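Local coordinates for protein probable enoyl-CoA hydratase/isomerase (Pseudomonas aeruginosa PAO1, PDB 5WYD) that probably acts as a hydro-lyase of the enoyl-CoA hydratase/isomerase (crotonase) family, with a proposed role in synthesis of the diffusible signal factor DSF, at residues A28-N33 / Y62-T67; K72-G77 / G118-G123; A114-Y119 / R134-Q139; G123-A128 / A140-P145; P162-E167 / I188-Q193. The protein carries 1 engineered substitution. All coordinates share one frame; numbering follows the deposited sequence.

Contact 1: A28-N33 / Y62-T67; sequences ALITIN and YALVVT
Ile-30 and Val-66 sit opposite each other in a parallel pair of strands, 28-32 and 63-67, whose ladder runs from Ala-28 beside Leu-64 to Thr-31 beside Thr-67. The strand axes approach to 5.0 Å. Helix 42-57 carries the chain from one strand to the other, so this is the pairing inside a beta-alpha-beta unit. Two backbone bonds are firm, Ala-28 N to Ala-63 O at 3.1 Å and Ile-30 N to Val-65 O, also 3.1 Å. The three others, including the last rung from Ile-32 N to Thr-67 O, are weak.

Take Ile-30 outward. Its CB lies 4.2 Å from CG1 of Val-66 and close to the carbonyl oxygen of Val-65. CG1, anti to the carbonyl carbon (chi1 -49°), passes that same oxygen at a greater distance. From there the chain extends until CD1 stands 4.2 Å from CG of Leu-64. One side chain thus reaches across two neighbours on its own face, where Leu-51 and Leu-55 of helix 42-57 cover it.

On the other face CD1 of Leu-29 meets CG1 of Val-65 at 4.2 Å, under helix 200-211. Further along, Thr-31 and Thr-67 lie side by side, OG1 of Thr-31 being 3.8 Å from CG2 of Thr-67. The hydroxyl of Thr-67 is bonded to Ala-115 O on the next strand. Between these two strands, then, polar bonding is left to the backbone, and the side chains add van der Waals packing, mostly apolar, while a buried threonine hydroxyl ties the pair to the next strand.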
# COMPACT_ATOMS: atom_id res chain seq x y z
N ALA A 28 26.29 -5.70 -23.70
CA ALA A 28 25.82 -5.03 -24.91
C ALA A 28 25.92 -3.52 -24.75
O ALA A 28 25.36 -2.96 -23.80
CB ALA A 28 24.38 -5.43 -25.22
N LEU A 29 26.61 -2.88 -25.68
CA LEU A 29 26.85 -1.44 -25.65
C LEU A 29 25.90 -0.72 -26.59
O LEU A 29 25.92 -0.96 -27.80
CB LEU A 29 28.28 -1.10 -26.04
CG LEU A 29 28.49 0.40 -26.27
CD1 LEU A 29 28.16 1.25 -25.06
CD2 LEU A 29 29.90 0.64 -26.77
N ILE A 30 25.12 0.19 -26.03
CA ILE A 30 24.16 1.00 -26.75
C ILE A 30 24.58 2.45 -26.65
O ILE A 30 24.73 2.97 -25.54
CB ILE A 30 22.76 0.85 -26.17
CG1 ILE A 30 22.46 -0.63 -26.01
CG2 ILE A 30 21.79 1.58 -27.04
CD1 ILE A 30 21.13 -0.90 -25.35
N THR A 31 24.71 3.12 -27.78
CA THR A 31 25.10 4.52 -27.76
C THR A 31 24.01 5.32 -28.45
O THR A 31 23.53 4.94 -29.52
CB THR A 31 26.44 4.71 -28.45
OG1 THR A 31 27.43 3.97 -27.73
CG2 THR A 31 26.84 6.18 -28.39
N ILE A 32 23.54 6.37 -27.77
CA ILE A 32 22.65 7.34 -28.39
C ILE A 32 23.49 8.19 -29.31
O ILE A 32 24.48 8.80 -28.88
CB ILE A 32 22.02 8.26 -27.35
CG1 ILE A 32 21.58 7.49 -26.14
CG2 ILE A 32 20.86 9.01 -27.98
CD1 ILE A 32 21.11 8.42 -25.07
N ASN A 33 23.05 8.33 -30.55
CA ASN A 33 23.79 9.09 -31.53
C ASN A 33 22.82 10.00 -32.26
O ASN A 33 22.49 9.78 -33.42
CB ASN A 33 24.52 8.15 -32.47
CG ASN A 33 25.50 8.83 -33.35
OD1 ASN A 33 25.63 10.06 -33.34
ND2 ASN A 33 26.21 8.04 -34.13
N TYR A 62 24.65 -10.30 -20.26
CA TYR A 62 24.44 -10.19 -18.84
C TYR A 62 24.51 -8.76 -18.34
O TYR A 62 24.07 -8.50 -17.22
CB TYR A 62 25.45 -11.04 -18.06
CG TYR A 62 25.59 -12.44 -18.58
CD1 TYR A 62 24.47 -13.17 -18.96
CD2 TYR A 62 26.82 -13.07 -18.61
CE1 TYR A 62 24.59 -14.46 -19.42
CE2 TYR A 62 26.95 -14.37 -19.06
CZ TYR A 62 25.82 -15.06 -19.47
OH TYR A 62 25.92 -16.36 -19.92
N ALA A 63 25.05 -7.84 -19.13
CA ALA A 63 25.17 -6.46 -18.69
C ALA A 63 24.81 -5.52 -19.83
O ALA A 63 24.79 -5.91 -20.99
CB ALA A 63 26.57 -6.14 -18.16
N LEU A 64 24.42 -4.30 -19.46
CA LEU A 64 24.09 -3.23 -20.40
C LEU A 64 24.78 -1.93 -20.01
O LEU A 64 24.88 -1.61 -18.82
CB LEU A 64 22.58 -3.04 -20.48
CG LEU A 64 21.90 -2.03 -21.40
CD1 LEU A 64 20.44 -2.42 -21.45
CD2 LEU A 64 22.01 -0.60 -20.92
N VAL A 65 25.28 -1.20 -21.01
CA VAL A 65 25.90 0.10 -20.83
C VAL A 65 25.28 1.06 -21.83
O VAL A 65 24.98 0.66 -22.96
CB VAL A 65 27.44 0.04 -20.98
CG1 VAL A 65 28.07 1.43 -20.87
CG2 VAL A 65 28.03 -0.91 -19.92
N VAL A 66 24.97 2.27 -21.38
CA VAL A 66 24.48 3.35 -22.23
C VAL A 66 25.33 4.60 -22.01
O VAL A 66 25.50 5.04 -20.86
CB VAL A 66 23.00 3.66 -22.00
CG1 VAL A 66 22.18 2.47 -22.38
CG2 VAL A 66 22.76 4.00 -20.55
N THR A 67 25.80 5.21 -23.09
CA THR A 67 26.62 6.42 -23.01
C THR A 67 26.19 7.36 -24.12
O THR A 67 25.59 6.95 -25.12
CB THR A 67 28.13 6.10 -23.12
OG1 THR A 67 28.91 7.24 -22.75
CG2 THR A 67 28.49 5.73 -24.54

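Contact 2: K72-G77 / G118-G123; sequences KFFSAG and GYAMGG. With PTD (pentanedial), chain G.
Segments 72-77 and 118-123 run almost parallel, 4° apart end to end, and are joined first by a backbone hydrogen bond from Tyr-119 N to Lys-72 O, 2.7 Å long. Both belong to the crotonase fold, in which backbone N-H groups of two such loops form the oxyanion hole; Ala-76 and Gly-123 occupy the corresponding places, consistent with that role here. Ser-75 N bonds to Tyr-119 O, and Met-121 N bonds to Ser-75 O at 3.1 Å, so Ser-75 bridges Ala-120 in parallel fashion. Glycines let the backbones close in at both ends: CA of Phe-73 is 3.6 Å from CA of Gly-118, and CA of Gly-77 is equally near CA of Gly-123.

Lys-72 and Phe-73 gather round Tyr-119. The tyrosine ring edge points at the carbonyl oxygen of Lys-72, while CE1 touches CE of Lys-72 at 3.4 Å. The lysine chain bends at chi2 (-65°), and this brings CD over one face of the Phe-73 ring, offset toward the rim. Phe-73 and Tyr-119 meet obliquely, ring centroids 5.5 Å apart and planes at 38°. Phe-74, where the chain turns its corner, leads the other way, and its CD2 packs on CB of Ala-120 at 3.7 Å. Asn-38 holds the carbonyl oxygen of Phe-73 through its ND2.

Pentanedial lies by the tips of Phe-73 and Lys-72, with Arg-179 completing its pocket. Its approach to NZ of Lys-72 is too short to interpret, but O5 of the pentanedial rests 3.6 Å from CZ of Phe-73.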
# COMPACT_ATOMS: atom_id res chain seq x y z
N LYS A 72 30.74 15.76 -25.19
CA LYS A 72 30.09 16.94 -24.63
C LYS A 72 28.75 16.60 -23.97
O LYS A 72 28.46 17.11 -22.89
CB LYS A 72 29.94 17.98 -25.73
CG LYS A 72 29.94 19.45 -25.32
CD LYS A 72 28.79 19.90 -24.47
CE LYS A 72 28.84 21.38 -24.29
NZ LYS A 72 28.34 21.98 -25.53
N PHE A 73 27.92 15.77 -24.60
CA PHE A 73 26.56 15.48 -24.11
C PHE A 73 26.36 13.99 -23.87
O PHE A 73 26.43 13.20 -24.82
CB PHE A 73 25.49 15.96 -25.10
CG PHE A 73 25.51 17.42 -25.32
CD1 PHE A 73 26.29 17.96 -26.31
CD2 PHE A 73 24.74 18.26 -24.56
CE1 PHE A 73 26.29 19.32 -26.53
CE2 PHE A 73 24.74 19.62 -24.75
CZ PHE A 73 25.52 20.15 -25.74
N PHE A 74 26.04 13.61 -22.63
CA PHE A 74 25.54 12.26 -22.42
C PHE A 74 24.16 12.14 -23.03
O PHE A 74 23.93 11.31 -23.92
CB PHE A 74 25.49 11.95 -20.92
CG PHE A 74 24.70 10.72 -20.59
CD1 PHE A 74 25.31 9.48 -20.59
CD2 PHE A 74 23.34 10.79 -20.31
CE1 PHE A 74 24.59 8.33 -20.31
CE2 PHE A 74 22.62 9.63 -20.03
CZ PHE A 74 23.25 8.41 -20.04
N SER A 75 23.24 13.00 -22.60
CA SER A 75 21.92 13.04 -23.21
C SER A 75 21.27 14.36 -22.86
O SER A 75 21.23 14.76 -21.70
CB SER A 75 21.05 11.87 -22.76
OG SER A 75 19.83 11.88 -23.48
N ALA A 76 20.69 14.99 -23.88
CA ALA A 76 20.03 16.27 -23.72
C ALA A 76 18.56 16.15 -23.41
O ALA A 76 17.90 17.17 -23.18
CB ALA A 76 20.18 17.11 -24.99
N GLY A 77 18.01 14.94 -23.39
CA GLY A 77 16.59 14.88 -23.14
C GLY A 77 15.79 15.00 -24.42
O GLY A 77 16.26 14.72 -25.53
N GLY A 118 28.86 13.22 -20.87
CA GLY A 118 28.54 14.58 -21.23
C GLY A 118 27.40 15.17 -20.41
O GLY A 118 27.01 14.61 -19.38
N TYR A 119 26.88 16.33 -20.85
CA TYR A 119 25.74 16.93 -20.16
C TYR A 119 24.58 15.95 -20.19
O TYR A 119 24.21 15.46 -21.25
CB TYR A 119 25.24 18.22 -20.80
CG TYR A 119 26.13 19.37 -20.60
CD1 TYR A 119 27.31 19.42 -21.27
CD2 TYR A 119 25.80 20.40 -19.76
CE1 TYR A 119 28.14 20.45 -21.11
CE2 TYR A 119 26.65 21.46 -19.60
CZ TYR A 119 27.83 21.46 -20.30
OH TYR A 119 28.72 22.49 -20.16
N ALA A 120 24.01 15.71 -19.02
CA ALA A 120 22.82 14.90 -18.88
C ALA A 120 21.77 15.78 -18.23
O ALA A 120 21.80 16.03 -17.02
CB ALA A 120 23.08 13.65 -18.04
N MET A 121 20.79 16.19 -19.01
CA MET A 121 19.76 17.05 -18.46
C MET A 121 18.42 16.62 -19.01
O MET A 121 18.33 15.97 -20.05
CB MET A 121 20.07 18.53 -18.73
CG MET A 121 21.46 18.96 -18.19
SD MET A 121 21.83 20.69 -18.52
CE MET A 121 20.58 21.47 -17.52
N GLY A 122 17.38 16.93 -18.24
CA GLY A 122 16.02 16.57 -18.60
C GLY A 122 15.84 15.08 -18.79
O GLY A 122 16.18 14.27 -17.91
N GLY A 123 15.36 14.70 -19.98
CA GLY A 123 15.13 13.30 -20.26
C GLY A 123 16.41 12.50 -20.11
O GLY A 123 16.38 11.37 -19.64
C1 PTD G . 23.52 25.17 -21.06
C2 PTD G . 23.55 24.73 -22.53
C3 PTD G . 24.94 25.10 -23.05
C4 PTD G . 24.99 24.93 -24.56
C5 PTD G . 26.42 24.62 -25.04
O1 PTD G . 23.69 26.32 -20.82
O5 PTD G . 26.76 23.49 -25.29

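Contact 3: A114-Y119 / R134-Q139; sequences AAINGY and RIAERQ
Ala-114 to Ile-116 pair with Arg-134 to Glu-137 as parallel strands whose axes come within 4.6 Å and diverge by 11°. The first two rungs are short and nearly linear: Ile-135 N reaches Ala-114 O at 2.7 Å, and Ile-116 N reaches Ile-135 O at the same length. Glu-137 N to Ile-116 O, at 3.2 Å, closes the ladder.

Ile-116 lies against Ala-136, with CB to CB at 3.8 Å and its CD1 hanging over the same methyl. Further back CB of Ala-114 touches CG of Arg-134, also 3.8 Å. Beyond CG the arginine bends at chi3 (-65°) and leads away to Leu-190 O, bonded by NE, and to a salt bridge from NH2 to Glu-192. At the end of its strand Glu-137 points toward Asn-117, just past the other strand, and CG of the glutamate lies 3.5 Å from Ile-116 O. Its carboxylate is modelled too near Gln-139, which leaves the position of that group doubtful. Asn-117 has its own tie, from ND2 to Gly-68 O.

In the crotonase sheet, strand 111-116 lies between 63-68 and 133-137, and the backbone of Ala-136 passes the pairing on to Gln-193 of strand 193-195. Helix 200-211 packs over the Ala-115 and Ile-135 face through Ala-204, while Phe-74 and Ala-140 lie against Ile-116 on the other.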
# COMPACT_ATOMS: atom_id res chain seq x y z
N ALA A 114 24.92 3.25 -16.48
CA ALA A 114 24.82 4.50 -17.20
C ALA A 114 26.16 5.19 -17.13
O ALA A 114 26.61 5.56 -16.05
CB ALA A 114 23.75 5.38 -16.58
N ALA A 115 26.79 5.39 -18.29
CA ALA A 115 28.09 6.05 -18.37
C ALA A 115 27.88 7.46 -18.87
O ALA A 115 27.67 7.68 -20.07
CB ALA A 115 29.01 5.26 -19.29
N ILE A 116 28.07 8.43 -17.99
CA ILE A 116 27.80 9.83 -18.27
C ILE A 116 29.08 10.48 -18.77
O ILE A 116 29.96 10.87 -17.99
CB ILE A 116 27.25 10.54 -17.03
CG1 ILE A 116 26.03 9.79 -16.51
CG2 ILE A 116 26.94 12.00 -17.38
CD1 ILE A 116 25.42 10.37 -15.27
N ASN A 117 29.19 10.64 -20.07
CA ASN A 117 30.36 11.29 -20.63
C ASN A 117 30.10 12.75 -20.95
O ASN A 117 31.05 13.47 -21.25
CB ASN A 117 30.86 10.52 -21.86
CG ASN A 117 29.81 10.37 -22.95
OD1 ASN A 117 28.63 10.60 -22.72
ND2 ASN A 117 30.26 10.03 -24.15
N GLY A 118 28.86 13.22 -20.87
CA GLY A 118 28.54 14.58 -21.23
C GLY A 118 27.40 15.17 -20.41
O GLY A 118 27.01 14.61 -19.38
N TYR A 119 26.88 16.33 -20.85
CA TYR A 119 25.74 16.93 -20.16
C TYR A 119 24.58 15.95 -20.19
O TYR A 119 24.21 15.46 -21.25
CB TYR A 119 25.24 18.22 -20.80
CG TYR A 119 26.13 19.37 -20.60
CD1 TYR A 119 27.31 19.42 -21.27
CD2 TYR A 119 25.80 20.40 -19.76
CE1 TYR A 119 28.14 20.45 -21.11
CE2 TYR A 119 26.65 21.46 -19.60
CZ TYR A 119 27.83 21.46 -20.30
OH TYR A 119 28.72 22.49 -20.16
N ARG A 134 25.22 4.37 -12.06
CA ARG A 134 25.66 5.53 -12.81
C ARG A 134 27.13 5.82 -12.56
O ARG A 134 27.56 5.92 -11.41
CB ARG A 134 24.79 6.73 -12.47
CG ARG A 134 23.39 6.57 -13.00
CD ARG A 134 22.41 7.29 -12.13
NE ARG A 134 22.36 6.68 -10.82
CZ ARG A 134 21.69 5.57 -10.56
NH1 ARG A 134 21.02 4.97 -11.53
NH2 ARG A 134 21.68 5.07 -9.34
N ILE A 135 27.88 5.97 -13.65
CA ILE A 135 29.29 6.33 -13.62
C ILE A 135 29.45 7.63 -14.39
O ILE A 135 29.11 7.69 -15.58
CB ILE A 135 30.16 5.23 -14.26
CG1 ILE A 135 29.91 3.88 -13.61
CG2 ILE A 135 31.64 5.58 -14.20
CD1 ILE A 135 30.77 2.80 -14.20
N ALA A 136 30.03 8.65 -13.75
CA ALA A 136 30.13 9.94 -14.43
C ALA A 136 31.55 10.51 -14.40
O ALA A 136 32.31 10.31 -13.45
CB ALA A 136 29.17 10.97 -13.82
N GLU A 137 31.87 11.20 -15.50
CA GLU A 137 33.06 11.99 -15.71
C GLU A 137 32.94 13.27 -14.89
O GLU A 137 31.85 13.80 -14.70
CB GLU A 137 33.20 12.32 -17.19
CG GLU A 137 33.41 11.11 -18.09
CD GLU A 137 33.51 11.50 -19.55
OE1 GLU A 137 33.72 10.61 -20.39
OE2 GLU A 137 33.35 12.70 -19.85
N ARG A 138 34.07 13.77 -14.39
CA ARG A 138 33.99 14.85 -13.42
C ARG A 138 33.23 16.05 -13.98
O ARG A 138 32.54 16.75 -13.24
CB ARG A 138 35.38 15.25 -13.00
CG ARG A 138 36.23 14.06 -12.75
CD ARG A 138 37.39 14.47 -11.92
NE ARG A 138 37.88 15.76 -12.37
CZ ARG A 138 38.70 15.91 -13.40
NH1 ARG A 138 39.12 14.85 -14.07
NH2 ARG A 138 39.11 17.12 -13.75
N GLN A 139 33.35 16.28 -15.28
CA GLN A 139 32.84 17.52 -15.87
C GLN A 139 31.34 17.55 -16.04
O GLN A 139 30.75 18.63 -16.08
CB GLN A 139 33.51 17.74 -17.22
CG GLN A 139 33.09 16.81 -18.35
CD GLN A 139 33.73 15.47 -18.23
OE1 GLN A 139 34.39 15.17 -17.24
NE2 GLN A 139 33.59 14.67 -19.26

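Contact 4: G123-A128 / A140-P145; sequences GGLECA and AQMALP
Leu-125, in the first turn of helix 123-130, is the side chain that lands on Met-142, Ala-143 and Leu-144, and two glycines precede it. Gly-123 follows the N-cap residue Gly-122 and opens the helix; its carbonyl oxygen accepts a bond from Cys-127 N at 2.6 Å. Gly-124 comes next, and its oxygen takes Ala-128 N in the same way.

At Leu-125 the helix meets the other segment. CG is anti to the backbone N (chi1 -173°), which sends the two methyls down onto the extended chain. CD1 touches CB of Met-142 at 3.8 Å, on the near part of a side chain whose tip then bends away. CD2 lies against the backbone of Ala-143, 3.5 Å from its carbonyl oxygen and nearly as close to its N, and meets CD2 of Leu-144 at 3.7 Å. That same methyl of Leu-144 also reaches back to CB of Leu-125, 3.8 Å away. The leucine crosses both Met-142 and Leu-144 at about a right angle.

This is the point in the crotonase fold where a glycine-rich turn leads from strand 119-121 into a helix, with the short strand 142-143 pairing alongside 119-121; Gly-122 N bonds to the oxygen of Ala-143.

Glu-126 follows, only grazing Leu-144: its CG stays 4.5 Å from CD2 of that leucine. Its carboxylate turns to the loop beyond, where OE2 takes the N-H of Ala-155 and, weakly, that of Gly-157. Cys-127 packs on Phe-102 and Leu-105 of helix 88-106.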
# COMPACT_ATOMS: atom_id res chain seq x y z
N GLY A 123 15.36 14.70 -19.98
CA GLY A 123 15.13 13.30 -20.26
C GLY A 123 16.41 12.50 -20.11
O GLY A 123 16.38 11.37 -19.64
N GLY A 124 17.54 13.11 -20.47
CA GLY A 124 18.80 12.41 -20.36
C GLY A 124 19.07 11.99 -18.93
O GLY A 124 19.48 10.86 -18.67
N LEU A 125 18.81 12.89 -17.99
CA LEU A 125 18.98 12.54 -16.59
C LEU A 125 18.02 11.43 -16.20
O LEU A 125 18.41 10.44 -15.58
CB LEU A 125 18.76 13.79 -15.75
CG LEU A 125 19.06 13.66 -14.28
CD1 LEU A 125 20.37 12.89 -14.09
CD2 LEU A 125 19.16 15.06 -13.68
N GLU A 126 16.78 11.55 -16.66
CA GLU A 126 15.76 10.55 -16.39
C GLU A 126 16.18 9.22 -16.95
O GLU A 126 15.96 8.17 -16.33
CB GLU A 126 14.45 11.01 -17.02
CG GLU A 126 13.84 12.12 -16.22
CD GLU A 126 12.66 12.78 -16.86
OE1 GLU A 126 12.77 13.25 -18.01
OE2 GLU A 126 11.58 12.72 -16.25
N CYS A 127 16.80 9.25 -18.12
CA CYS A 127 17.31 8.03 -18.70
C CYS A 127 18.37 7.43 -17.81
O CYS A 127 18.37 6.22 -17.56
CB CYS A 127 17.88 8.32 -20.07
SG CYS A 127 18.77 6.89 -20.66
N ALA A 128 19.27 8.26 -17.28
CA ALA A 128 20.33 7.73 -16.44
C ALA A 128 19.75 7.07 -15.21
O ALA A 128 20.16 5.96 -14.84
CB ALA A 128 21.27 8.86 -16.03
N ALA A 140 30.71 16.39 -16.21
CA ALA A 140 29.29 16.36 -16.52
C ALA A 140 28.47 17.05 -15.45
O ALA A 140 28.79 17.00 -14.26
CB ALA A 140 28.84 14.91 -16.68
N GLN A 141 27.45 17.77 -15.90
CA GLN A 141 26.48 18.44 -15.06
C GLN A 141 25.11 17.89 -15.37
O GLN A 141 24.72 17.79 -16.54
CB GLN A 141 26.49 19.95 -15.23
CG GLN A 141 27.74 20.64 -14.73
CD GLN A 141 27.71 22.11 -15.02
OE1 GLN A 141 26.95 22.55 -15.89
NE2 GLN A 141 28.48 22.89 -14.28
N MET A 142 24.38 17.55 -14.32
CA MET A 142 23.06 16.94 -14.44
C MET A 142 22.02 17.75 -13.70
O MET A 142 22.18 18.04 -12.52
CB MET A 142 23.10 15.53 -13.91
CG MET A 142 24.16 14.71 -14.53
SD MET A 142 24.79 13.61 -13.29
CE MET A 142 25.63 14.77 -12.20
N ALA A 143 20.94 18.07 -14.39
CA ALA A 143 19.86 18.80 -13.77
C ALA A 143 18.59 18.54 -14.54
O ALA A 143 18.59 17.91 -15.61
CB ALA A 143 20.13 20.29 -13.72
N LEU A 144 17.49 18.90 -13.91
CA LEU A 144 16.21 18.89 -14.59
C LEU A 144 15.77 20.33 -14.84
O LEU A 144 15.35 21.02 -13.89
CB LEU A 144 15.17 18.13 -13.78
CG LEU A 144 15.51 16.66 -13.56
CD1 LEU A 144 14.43 15.96 -12.76
CD2 LEU A 144 15.76 15.91 -14.88
N PRO A 145 15.79 20.79 -16.08
CA PRO A 145 15.44 22.18 -16.39
C PRO A 145 14.02 22.32 -16.94
O PRO A 145 13.66 23.41 -17.38
CB PRO A 145 16.43 22.52 -17.51
CG PRO A 145 16.56 21.19 -18.25
CD PRO A 145 16.48 20.12 -17.19

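Contact 5: P162-E167 / I188-Q193; sequences PWLVGE and IGLVEQ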
# COMPACT_ATOMS: atom_id res chain seq x y z
N PRO A 162 13.95 11.77 -6.24
CA PRO A 162 13.90 11.77 -4.76
C PRO A 162 14.28 10.43 -4.18
O PRO A 162 14.65 10.34 -3.00
CB PRO A 162 12.44 12.10 -4.45
CG PRO A 162 11.71 11.67 -5.67
CD PRO A 162 12.62 11.91 -6.83
N TRP A 163 14.01 9.36 -4.94
CA TRP A 163 14.35 8.00 -4.51
C TRP A 163 15.85 7.89 -4.33
O TRP A 163 16.32 7.48 -3.27
CB TRP A 163 13.81 6.99 -5.54
CG TRP A 163 13.68 5.50 -5.14
CD1 TRP A 163 14.50 4.45 -5.53
CD2 TRP A 163 12.68 4.91 -4.31
NE1 TRP A 163 14.06 3.27 -4.98
CE2 TRP A 163 12.94 3.52 -4.23
CE3 TRP A 163 11.59 5.42 -3.60
CZ2 TRP A 163 12.14 2.65 -3.48
CZ3 TRP A 163 10.80 4.54 -2.85
CH2 TRP A 163 11.07 3.18 -2.81
N LEU A 164 16.62 8.30 -5.34
CA LEU A 164 18.07 8.22 -5.21
C LEU A 164 18.61 9.22 -4.20
O LEU A 164 19.37 8.86 -3.30
CB LEU A 164 18.73 8.40 -6.57
CG LEU A 164 18.80 7.12 -7.38
CD1 LEU A 164 19.55 7.37 -8.66
CD2 LEU A 164 19.43 5.97 -6.60
N VAL A 165 18.23 10.49 -4.31
CA VAL A 165 18.93 11.55 -3.58
C VAL A 165 18.14 12.11 -2.41
O VAL A 165 18.65 13.01 -1.71
CB VAL A 165 19.36 12.68 -4.54
CG1 VAL A 165 20.09 12.05 -5.75
CG2 VAL A 165 18.19 13.56 -4.94
N GLY A 166 16.92 11.67 -2.18
CA GLY A 166 16.13 12.26 -1.13
C GLY A 166 15.32 13.42 -1.65
O GLY A 166 15.58 13.99 -2.70
N GLU A 167 14.28 13.78 -0.90
CA GLU A 167 13.41 14.83 -1.38
C GLU A 167 14.14 16.16 -1.42
O GLU A 167 14.09 16.87 -2.43
CB GLU A 167 12.16 14.91 -0.52
CG GLU A 167 11.28 13.69 -0.64
CD GLU A 167 9.93 13.87 -0.01
OE1 GLU A 167 9.32 12.87 0.41
OE2 GLU A 167 9.46 15.02 0.07
N ILE A 188 25.70 13.38 -2.84
CA ILE A 188 24.29 13.18 -2.55
C ILE A 188 23.81 11.79 -2.92
O ILE A 188 22.66 11.46 -2.62
CB ILE A 188 23.44 14.25 -3.25
CG1 ILE A 188 23.47 14.06 -4.76
CG2 ILE A 188 24.04 15.60 -2.94
CD1 ILE A 188 22.58 15.05 -5.54
N GLY A 189 24.65 10.96 -3.54
CA GLY A 189 24.25 9.62 -3.90
C GLY A 189 23.59 9.48 -5.26
O GLY A 189 23.09 8.39 -5.60
N LEU A 190 23.53 10.57 -6.03
CA LEU A 190 23.00 10.48 -7.39
C LEU A 190 23.86 9.59 -8.27
O LEU A 190 23.33 8.84 -9.09
CB LEU A 190 22.89 11.87 -7.99
CG LEU A 190 22.55 11.90 -9.46
CD1 LEU A 190 21.28 11.13 -9.76
CD2 LEU A 190 22.38 13.36 -9.85
N VAL A 191 25.18 9.67 -8.13
CA VAL A 191 26.10 8.85 -8.90
C VAL A 191 26.90 7.99 -7.94
O VAL A 191 27.28 8.45 -6.85
CB VAL A 191 27.01 9.70 -9.80
CG1 VAL A 191 26.17 10.40 -10.85
CG2 VAL A 191 27.81 10.71 -9.00
N GLU A 192 27.01 6.70 -8.27
CA GLU A 192 27.80 5.77 -7.47
C GLU A 192 29.30 6.03 -7.58
O GLU A 192 30.05 5.75 -6.65
CB GLU A 192 27.47 4.33 -7.82
CG GLU A 192 26.08 3.94 -7.38
CD GLU A 192 25.03 4.70 -8.13
OE1 GLU A 192 25.13 4.70 -9.37
OE2 GLU A 192 24.16 5.35 -7.48
N GLN A 193 29.79 6.41 -8.76
CA GLN A 193 31.22 6.66 -8.95
C GLN A 193 31.49 7.86 -9.85
O GLN A 193 30.69 8.19 -10.73
CB GLN A 193 31.92 5.41 -9.53
CG GLN A 193 33.34 5.66 -9.99
CD GLN A 193 33.97 4.45 -10.61
OE1 GLN A 193 33.36 3.38 -10.63
NE2 GLN A 193 35.18 4.62 -11.16
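Val-165 of helix 157-176 packs against the turn that ends helix 182-188, where Gly-189 leaves helical geometry with positive phi and forms a Schellman motif. CG1 of Val-165 does most of the touching. That methyl lies 3.6 Å from CB of Leu-190, the two side chains running side by side, and 3.9 Å from CD1 of Ile-188. Ile-188 carries CG1 between backbone N and carbonyl carbon (chi1 68°), the crowded position, and from there CD1 also comes near CB of the valine. One residue earlier, CD1 of Leu-164 meets CD1 of Leu-190 at 4.3 Å and lies about as close to the carbonyl oxygen of that residue. Gly-189 brings no side chain, and its CA stands 5.7 Å from CA of Val-165.

A second shell positions this apolar patch. Leu-129 of helix 123-130 touches both Leu-164 and Leu-190, Trp-169 lies on Ile-188, and Ala-170 backs Val-165. Leu-164 also packs on the side chain of Arg-134, from strand 133-137.

Farther out the helix serves the assembly. At Glu-167, whose N has no bond to the turn before, OE1 forms a salt bridge with NE of Arg-230 in the third subunit, and NE1 of Trp-163 donates a hydrogen bond to OE1 of Glu-167 in the second subunit.

Overall arrangement
Contacts 1 and 3 are neighbouring pairings of one sheet, joined where strand 63-68 lies against 111-116; both are buried and rely on backbone bonds, although contact 3 adds charged groups at its ends. Contact 2 continues from contact 3 through Gly-118 and Tyr-119 into the pocket side, mixing backbone bonding with aromatic and lysine packing in a partly exposed place. Contact 4, centred about 6 Å from contact 2, shares Gly-123 and is buried, with apolar side chains and no hydrogen bond between its segments. Contact 5 is also apolar but only partly buried, next to subunit interfaces; Arg-134 links it to contact 3, and Met-142 brings contact 4 against it. Contacts 1 and 5 lie farthest apart, centres about 22 Å.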